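PDB 4KQC: periplasmic binding protein/LacI transcriptional regulator from Brachyspira murdochii, which probably binds a carbohydrate as the solute-binding component of an ABC transporter. Local coordinates for residues S57-N62 with I79-E84. Numbering follows the deposited sequence.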
# COMPACT_ATOMS: atom_id res chain seq x y z
N SER A 57 -8.74 21.63 -13.36
CA SER A 57 -9.78 22.48 -12.81
C SER A 57 -9.36 23.16 -11.50
O SER A 57 -9.60 24.34 -11.30
CB SER A 57 -11.09 21.67 -12.70
OG SER A 57 -11.63 21.39 -14.02
N GLU A 58 -8.68 22.43 -10.62
CA GLU A 58 -8.22 22.97 -9.38
C GLU A 58 -7.05 23.97 -9.60
O GLU A 58 -6.99 25.00 -8.92
CB GLU A 58 -7.80 21.83 -8.42
CG GLU A 58 -8.96 21.00 -7.90
CD GLU A 58 -9.98 21.84 -7.13
OE1 GLU A 58 -9.56 22.55 -6.22
OE2 GLU A 58 -11.21 21.90 -7.47
N ILE A 59 -6.16 23.67 -10.52
CA ILE A 59 -5.06 24.58 -10.82
C ILE A 59 -5.65 25.93 -11.26
O ILE A 59 -5.18 27.01 -10.88
CB ILE A 59 -4.15 24.00 -11.92
CG1 ILE A 59 -3.40 22.78 -11.43
CG2 ILE A 59 -3.17 25.08 -12.37
CD1 ILE A 59 -2.74 21.97 -12.51
N ASN A 60 -6.65 25.88 -12.12
CA ASN A 60 -7.27 27.06 -12.63
C ASN A 60 -7.88 27.99 -11.59
O ASN A 60 -8.05 29.21 -11.85
CB ASN A 60 -8.36 26.69 -13.66
CG ASN A 60 -7.83 26.06 -14.92
OD1 ASN A 60 -6.66 26.09 -15.18
ND2 ASN A 60 -8.71 25.41 -15.65
N LYS A 61 -8.22 27.46 -10.41
CA LYS A 61 -8.71 28.23 -9.26
C LYS A 61 -7.70 29.11 -8.54
O LYS A 61 -8.08 29.87 -7.59
CB LYS A 61 -9.37 27.30 -8.25
CG LYS A 61 -10.57 26.56 -8.82
CD LYS A 61 -11.20 25.68 -7.74
CE LYS A 61 -12.43 24.96 -8.23
NZ LYS A 61 -12.95 24.04 -7.19
N ASN A 62 -6.43 28.99 -8.95
CA ASN A 62 -5.32 29.62 -8.26
C ASN A 62 -5.36 29.38 -6.75
O ASN A 62 -5.40 30.34 -5.99
CB ASN A 62 -5.32 31.11 -8.57
CG ASN A 62 -5.00 31.37 -10.02
OD1 ASN A 62 -4.02 30.78 -10.55
ND2 ASN A 62 -5.86 32.17 -10.72
N ILE A 79 1.66 19.14 -13.75
CA ILE A 79 2.73 19.47 -12.80
C ILE A 79 3.62 20.59 -13.37
O ILE A 79 4.01 21.54 -12.67
CB ILE A 79 3.54 18.22 -12.43
CG1 ILE A 79 2.69 17.26 -11.65
CG2 ILE A 79 4.81 18.59 -11.65
CD1 ILE A 79 3.24 15.87 -11.66
N LYS A 80 3.86 20.54 -14.67
CA LYS A 80 4.59 21.62 -15.33
C LYS A 80 3.91 22.95 -15.16
O LYS A 80 4.57 24.00 -14.87
CB LYS A 80 4.82 21.28 -16.83
CG LYS A 80 5.66 22.33 -17.50
CD LYS A 80 6.34 21.73 -18.70
CE LYS A 80 7.04 22.81 -19.49
NZ LYS A 80 7.50 22.20 -20.77
N ARG A 81 2.58 22.98 -15.32
CA ARG A 81 1.81 24.22 -15.13
C ARG A 81 1.85 24.71 -13.67
O ARG A 81 1.99 25.90 -13.41
CB ARG A 81 0.37 24.04 -15.74
CG ARG A 81 -0.53 25.27 -15.78
CD ARG A 81 -1.57 25.15 -16.89
NE ARG A 81 -2.64 24.27 -16.52
CZ ARG A 81 -3.79 24.66 -15.97
NH1 ARG A 81 -4.70 23.74 -15.59
NH2 ARG A 81 -4.03 25.94 -15.73
N ILE A 82 1.68 23.79 -12.76
CA ILE A 82 1.79 24.10 -11.30
C ILE A 82 3.12 24.79 -11.03
O ILE A 82 3.19 25.79 -10.30
CB ILE A 82 1.59 22.82 -10.46
CG1 ILE A 82 0.11 22.39 -10.45
CG2 ILE A 82 2.10 23.06 -9.05
CD1 ILE A 82 -0.13 20.97 -9.93
N LYS A 83 4.18 24.21 -11.58
CA LYS A 83 5.55 24.74 -11.37
C LYS A 83 5.64 26.15 -11.91
O LYS A 83 6.07 27.07 -11.21
CB LYS A 83 6.60 23.81 -11.98
CG LYS A 83 8.01 24.24 -11.62
CD LYS A 83 9.02 23.39 -12.34
CE LYS A 83 10.33 23.53 -11.60
NZ LYS A 83 11.41 22.77 -12.24
N GLU A 84 5.14 26.37 -13.14
CA GLU A 84 5.16 27.70 -13.71
C GLU A 84 4.37 28.74 -12.92
O GLU A 84 4.82 29.87 -12.74
CB GLU A 84 4.61 27.59 -15.13
CG GLU A 84 4.76 28.89 -15.94
CD GLU A 84 3.67 29.91 -15.74
OE1 GLU A 84 2.59 29.57 -15.20
OE2 GLU A 84 3.91 31.09 -16.17
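Ile-59 and Ile-82 mark where two helical segments come closest, with their CA atoms 6.9 Å apart. Segment 57-62 covers the last part of helix 48-60 and the start of the loop after it, and 79-84 closes helix 76-84. The two helices belong to consecutive beta-alpha-beta crossovers that share strand 66-68, as in the Rossmann-like domains of periplasmic binding proteins. Asn-62, beyond the helix, takes a positive phi, and its N bonds to Ile-59 O at 3.0 Å.

The two isoleucines meet at about a right angle, CD1 of Ile-59 lying 3.5 Å from CG1 of Ile-82. Both also rest on Ile-66 of that strand. Arg-81 reaches across above this apolar patch. Its CG is anti to the backbone N (chi1 -174°), and the chain bends at chi3 to bring the guanidinium over Ile-59. CG2 of Ile-59 sits against one face, 3.6 Å from Arg-81 NH2. At the edge, Arg-81 NH2 donates to Asn-60 OD1 at 2.7 Å, nearly in line with the C=O bond. Arg-81 NH1 adds a weak bond to Asn-60 OD1 at 3.1 Å. NH1 also forms a salt bridge with Asp-56, one turn before Asn-60 on helix 48-60.

Replacing Arg-81 by alanine is likely to leave Asp-56 without this countercharge, Asn-60 OD1 without these two donors and Ile-59 less covered. The contact thus pairs two buried isoleucines with a more exposed polar group, where one guanidinium ties down two side chains of the neighbouring helix.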